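Local structure of nucleocapsid (Crimean-congo hemorrhagic fever virus, 4AKL) at residues V198-C201 against R202-K206; I228-V231 against A232-L235. The protein probably packages the viral RNA genome, binding both single- and double-stranded RNA, and probably also has a sequence-non-specific DNA endonuclease activity. All coordinates share one frame; numbering follows the deposited sequence.

Interaction 1 (V198-C201 against R202-K206)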
ATOM      1  N   VAL A 198       3.430  33.126  -6.300  1.00 77.02           N
ATOM      2  CA  VAL A 198       4.048  31.872  -6.709  1.00 78.01           C
ATOM      3  C   VAL A 198       5.282  32.166  -7.596  1.00 75.99           C
ATOM      4  O   VAL A 198       6.338  31.576  -7.426  1.00 75.83           O
ATOM      5  CB  VAL A 198       3.030  30.980  -7.474  1.00 81.98           C
ATOM      6  CG1 VAL A 198       3.690  29.718  -8.003  1.00 84.24           C
ATOM      7  CG2 VAL A 198       1.840  30.636  -6.583  1.00 83.86           C
ATOM      8  N   GLU A 199       5.133  33.096  -8.529  1.00 74.54           N
ATOM      9  CA  GLU A 199       6.207  33.430  -9.463  1.00 73.40           C
ATOM     10  C   GLU A 199       7.387  34.144  -8.745  1.00 69.15           C
ATOM     11  O   GLU A 199       8.546  34.005  -9.160  1.00 69.27           O
ATOM     12  CB  GLU A 199       5.608  34.230 -10.647  1.00 74.44           C
ATOM     13  CG  GLU A 199       6.561  34.665 -11.763  1.00 75.72           C
ATOM     14  CD  GLU A 199       7.348  33.534 -12.405  1.00 79.59           C
ATOM     15  OE1 GLU A 199       6.739  32.513 -12.835  1.00 84.22           O
ATOM     16  OE2 GLU A 199       8.591  33.675 -12.490  1.00 79.49           O
ATOM     17  N   TRP A 200       7.094  34.881  -7.668  1.00 65.54           N
ATOM     18  CA  TRP A 200       8.135  35.502  -6.836  1.00 61.89           C
ATOM     19  C   TRP A 200       8.957  34.435  -6.139  1.00 61.64           C
ATOM     20  O   TRP A 200      10.190  34.551  -6.040  1.00 60.09           O
ATOM     21  CB  TRP A 200       7.517  36.421  -5.768  1.00 60.04           C
ATOM     22  CG  TRP A 200       8.513  37.157  -4.879  1.00 57.45           C
ATOM     23  CD1 TRP A 200       8.972  38.434  -5.049  1.00 55.71           C
ATOM     24  CD2 TRP A 200       9.155  36.661  -3.679  1.00 57.04           C
ATOM     25  NE1 TRP A 200       9.851  38.754  -4.048  1.00 54.15           N
ATOM     26  CE2 TRP A 200       9.986  37.690  -3.197  1.00 54.14           C
ATOM     27  CE3 TRP A 200       9.107  35.451  -2.980  1.00 58.64           C
ATOM     28  CZ2 TRP A 200      10.767  37.557  -2.041  1.00 53.52           C
ATOM     29  CZ3 TRP A 200       9.902  35.315  -1.815  1.00 58.31           C
ATOM     30  CH2 TRP A 200      10.719  36.371  -1.373  1.00 55.41           C
ATOM     31  N   CYS A 201       8.263  33.402  -5.642  1.00 62.39           N
ATOM     32  CA  CYS A 201       8.918  32.286  -4.976  1.00 62.91           C
ATOM     33  C   CYS A 201       9.834  31.535  -5.933  1.00 64.33           C
ATOM     34  O   CYS A 201      10.966  31.194  -5.563  1.00 64.03           O
ATOM     35  CB  CYS A 201       7.885  31.324  -4.357  1.00 65.33           C
ATOM     36  SG  CYS A 201       7.020  32.004  -2.928  1.00 63.51           S
ATOM     37  N   ARG A 202       9.350  31.290  -7.158  1.00 65.80           N
ATOM     38  CA  ARG A 202      10.136  30.584  -8.176  1.00 67.91           C
ATOM     39  C   ARG A 202      11.453  31.317  -8.436  1.00 65.75           C
ATOM     40  O   ARG A 202      12.487  30.696  -8.546  1.00 66.76           O
ATOM     41  CB  ARG A 202       9.332  30.390  -9.480  1.00 70.65           C
ATOM     42  CG  ARG A 202      10.053  29.516 -10.578  1.00 75.41           C
ATOM     43  CD  ARG A 202       9.138  29.107 -11.783  1.00 80.28           C
ATOM     44  NE  ARG A 202       7.878  29.865 -11.772  1.00 80.33           N
ATOM     45  CZ  ARG A 202       6.644  29.367 -11.601  1.00 83.39           C
ATOM     46  NH1 ARG A 202       6.406  28.046 -11.459  1.00 87.27           N
ATOM     47  NH2 ARG A 202       5.612  30.220 -11.600  1.00 82.87           N
ATOM     48  N   GLU A 203      11.405  32.640  -8.505  1.00 62.75           N
ATOM     49  CA  GLU A 203      12.630  33.439  -8.689  1.00 61.45           C
ATOM     50  C   GLU A 203      13.542  33.442  -7.420  1.00 59.36           C
ATOM     51  O   GLU A 203      14.765  33.265  -7.523  1.00 59.88           O
ATOM     52  CB  GLU A 203      12.278  34.852  -9.121  1.00 59.80           C
ATOM     53  CG  GLU A 203      11.802  34.953 -10.597  1.00 63.02           C
ATOM     54  CD  GLU A 203      12.941  34.792 -11.616  1.00 67.23           C
ATOM     55  OE1 GLU A 203      14.083  35.233 -11.341  1.00 67.26           O
ATOM     56  OE2 GLU A 203      12.694  34.217 -12.692  1.00 71.25           O
ATOM     57  N   PHE A 204      12.932  33.634  -6.250  1.00 56.98           N
ATOM     58  CA  PHE A 204      13.651  33.638  -4.966  1.00 55.56           C
ATOM     59  C   PHE A 204      14.502  32.363  -4.789  1.00 57.78           C
ATOM     60  O   PHE A 204      15.693  32.447  -4.488  1.00 57.54           O
ATOM     61  CB  PHE A 204      12.655  33.776  -3.807  1.00 54.17           C
ATOM     62  CG  PHE A 204      13.272  33.648  -2.447  1.00 53.41           C
ATOM     63  CD1 PHE A 204      13.980  34.717  -1.886  1.00 51.20           C
ATOM     64  CD2 PHE A 204      13.150  32.456  -1.715  1.00 55.65           C
ATOM     65  CE1 PHE A 204      14.555  34.611  -0.617  1.00 50.72           C
ATOM     66  CE2 PHE A 204      13.734  32.338  -0.430  1.00 55.56           C
ATOM     67  CZ  PHE A 204      14.438  33.434   0.112  1.00 52.92           C
ATOM     68  N   VAL A 205      13.886  31.198  -5.010  1.00 60.03           N
ATOM     69  CA  VAL A 205      14.570  29.931  -4.790  1.00 62.65           C
ATOM     70  C   VAL A 205      15.687  29.600  -5.806  1.00 65.27           C
ATOM     71  O   VAL A 205      16.344  28.571  -5.641  1.00 67.96           O
ATOM     72  CB  VAL A 205      13.570  28.740  -4.678  1.00 65.38           C
ATOM     73  CG1 VAL A 205      12.484  29.070  -3.627  1.00 63.19           C
ATOM     74  CG2 VAL A 205      12.961  28.332  -6.070  1.00 67.12           C
ATOM     75  N   LYS A 206      15.906  30.431  -6.843  1.00 64.60           N
ATOM     76  CA  LYS A 206      17.119  30.287  -7.677  1.00 67.16           C
ATOM     77  C   LYS A 206      18.417  30.770  -6.954  1.00 66.00           C
ATOM     78  O   LYS A 206      19.514  30.632  -7.504  1.00 68.34           O
ATOM     79  CB  LYS A 206      17.010  31.017  -9.030  1.00 67.78           C
ATOM     80  CG  LYS A 206      16.133  30.342 -10.112  1.00 71.46           C
ATOM     81  CD  LYS A 206      14.874  31.117 -10.355  1.00 70.53           C
ATOM     82  CE  LYS A 206      14.114  30.688 -11.623  1.00 74.12           C
ATOM     83  NZ  LYS A 206      14.389  31.638 -12.742  1.00 75.50           N
TER
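The indole of Trp200 takes Phe204 CB over one face, a CH-pi contact 4.1 Å from the centroid of the six-membered ring. One helical turn on, the Phe204 ring lies almost parallel to the indole, planes at 10°, yet slid so far that the rings barely overlap; Trp200 CH2 and Phe204 CD1 meet at 3.7 Å. At the guanidinium edge of Arg202 sits Glu199. Arg202 NH2 lies 2.8 Å from Glu199 OE1, and Arg202 NE reaches the same oxygen from the same face of the carboxylate, both well above its plane in a side-on grip. A bend at chi3 (12°) folds the arginine back to make this i to i+3 salt bridge. Along the backbone, i to i+4 bonds run from Arg202 N on Val198 O to Val205 N on Cys201 O. The carboxylate of Glu203 has other partners, OE2 bonding Lys206 NZ at 3.1 Å and OE1 pairing with Lys208. Glu199 OE2 and Glu203 OE2 come within 4.1 Å of each other, so two like charges share this partly exposed flank. The cations bound to each carboxylate probably offset that repulsion and favour the ionised acids.

Interaction 2 (I228-V231 against A232-L235); sequences IALV and ATGL
Ala232 meets Ala229 first, at the opening turn of helix 230-242. Its methyl CB lies 3.3 Å from Ala229 O and more loosely against Ala229 CB, while its backbone N makes a weak, strongly bent bond to the same carbonyl. Thr233 comes next and supplies the regular bond of that turn: its N reaches Ala229 O at 3.1 Å. Ala229, in the N-cap position, thus has its carbonyl oxygen shared by two successive amides, one weakly held. The threonine side chain turns back to the preceding turn, for OG1 lies between the backbone N and the carbonyl carbon (chi1 57°), and from there the hydroxyl gives Leu230 O a weak hydrogen bond of 3.3 Å. Gly234, buried in the helix, bonds that same Leu230 O through its N at 2.7 Å, giving the carbonyl a backbone donor as well as the weak hydroxyl one. Leu235 completes the walk. Its N bonds Val231 O at 3.0 Å. Farther out, Leu235 CD1 and Val231 CG1 touch at 4.2 Å, an i to i+4 apolar pair. Val231 also packs on Trp217 and His283, whereas Leu235 faces helix 245-263 through Val246 and Ala250. Together these contacts are characteristic of a helix N-terminus: an N-cap residue with non-helical backbone angles, whose carbonyl starts the i+4 ladder, leads into the first turn of helix 230-242, which packs among helices 195-204, 245-263 and 270-292.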
ATOM      1  N   ILE A 228      -2.162  32.486   7.588  1.00 89.79           N
ATOM      2  CA  ILE A 228      -0.965  31.762   7.154  1.00 86.31           C
ATOM      3  C   ILE A 228      -0.082  32.653   6.225  1.00 80.45           C
ATOM      4  O   ILE A 228      -0.608  33.282   5.298  1.00 79.80           O
ATOM      5  CB  ILE A 228      -1.425  30.462   6.462  1.00 89.44           C
ATOM      6  CG1 ILE A 228      -0.347  29.375   6.482  1.00 88.88           C
ATOM      7  CG2 ILE A 228      -1.964  30.723   5.039  1.00 88.94           C
ATOM      8  CD1 ILE A 228      -1.021  27.923   6.783  1.00 93.85           C
ATOM      9  N   ALA A 229       1.239  32.694   6.487  1.00 76.39           N
ATOM     10  CA  ALA A 229       2.200  33.544   5.736  1.00 71.27           C
ATOM     11  C   ALA A 229       2.202  33.272   4.234  1.00 69.96           C
ATOM     12  O   ALA A 229       2.412  32.131   3.790  1.00 71.45           O
ATOM     13  CB  ALA A 229       3.594  33.360   6.260  1.00 68.97           C
ATOM     14  N   LEU A 230       1.989  34.322   3.452  1.00 67.38           N
ATOM     15  CA  LEU A 230       1.947  34.207   1.990  1.00 66.25           C
ATOM     16  C   LEU A 230       3.187  33.484   1.428  1.00 64.31           C
ATOM     17  O   LEU A 230       3.073  32.721   0.447  1.00 65.68           O
ATOM     18  CB  LEU A 230       1.770  35.575   1.339  1.00 64.25           C
ATOM     19  CG  LEU A 230       0.476  36.339   1.676  1.00 66.35           C
ATOM     20  CD1 LEU A 230       0.599  37.838   1.192  1.00 63.19           C
ATOM     21  CD2 LEU A 230      -0.777  35.633   1.116  1.00 69.53           C
ATOM     22  N   VAL A 231       4.343  33.709   2.054  1.00 61.38           N
ATOM     23  CA  VAL A 231       5.580  32.982   1.728  1.00 60.38           C
ATOM     24  C   VAL A 231       5.401  31.478   1.847  1.00 63.32           C
ATOM     25  O   VAL A 231       5.818  30.742   0.955  1.00 64.25           O
ATOM     26  CB  VAL A 231       6.780  33.417   2.638  1.00 58.22           C
ATOM     27  CG1 VAL A 231       7.932  32.393   2.576  1.00 58.69           C
ATOM     28  CG2 VAL A 231       7.269  34.790   2.242  1.00 54.47           C
ATOM     29  N   ALA A 232       4.778  31.029   2.938  1.00 65.42           N
ATOM     30  CA  ALA A 232       4.520  29.575   3.146  1.00 69.12           C
ATOM     31  C   ALA A 232       3.559  29.015   2.084  1.00 71.67           C
ATOM     32  O   ALA A 232       3.903  28.081   1.360  1.00 73.01           O
ATOM     33  CB  ALA A 232       3.963  29.327   4.533  1.00 71.39           C
ATOM     34  N   THR A 233       2.360  29.605   1.995  1.00 72.73           N
ATOM     35  CA  THR A 233       1.348  29.175   1.004  1.00 75.80           C
ATOM     36  C   THR A 233       1.890  29.277  -0.420  1.00 74.11           C
ATOM     37  O   THR A 233       1.613  28.414  -1.247  1.00 76.72           O
ATOM     38  CB  THR A 233      -0.018  29.943   1.131  1.00 77.20           C
ATOM     39  OG1 THR A 233       0.176  31.341   1.021  1.00 73.69           O
ATOM     40  CG2 THR A 233      -0.663  29.668   2.466  1.00 80.49           C
ATOM     41  N   GLY A 234       2.685  30.314  -0.676  1.00 70.01           N
ATOM     42  CA  GLY A 234       3.329  30.516  -1.968  1.00 68.74           C
ATOM     43  C   GLY A 234       4.241  29.368  -2.341  1.00 69.99           C
ATOM     44  O   GLY A 234       4.069  28.749  -3.396  1.00 72.50           O
ATOM     45  N   LEU A 235       5.202  29.076  -1.477  1.00 69.16           N
ATOM     46  CA  LEU A 235       6.115  27.935  -1.687  1.00 71.12           C
ATOM     47  C   LEU A 235       5.393  26.594  -1.762  1.00 75.66           C
ATOM     48  O   LEU A 235       5.742  25.748  -2.592  1.00 77.83           O
ATOM     49  CB  LEU A 235       7.186  27.867  -0.587  1.00 69.67           C
ATOM     50  CG  LEU A 235       8.402  28.734  -0.879  1.00 67.12           C
ATOM     51  CD1 LEU A 235       9.222  29.025   0.413  1.00 66.11           C
ATOM     52  CD2 LEU A 235       9.248  28.061  -1.952  1.00 68.70           C
TER

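Interactions 1 and 2 lie on successive helices, 195-204 and 230-242, with centres 12 Å apart and in direct contact. Cys201 SG is the main bridge: it packs 3.7 Å from Leu235 N and 3.9 Å from Gly234 C, against the backbone of helix 230-242. Beside it, Val205 CG1 meets Leu235 CD2 at 3.8 Å. Trp217 joins the pair from the intervening loop, its ring edge-to-face with Trp200 of interaction 1 while its side chain also touches Leu230 and Val231 of interaction 2. Helix 245-263 forms a further shared wall, since Ala250 is touched by both Val205 and Leu235. The principle illustrated is that local contacts shape each helix, and their apolar faces then join the helices.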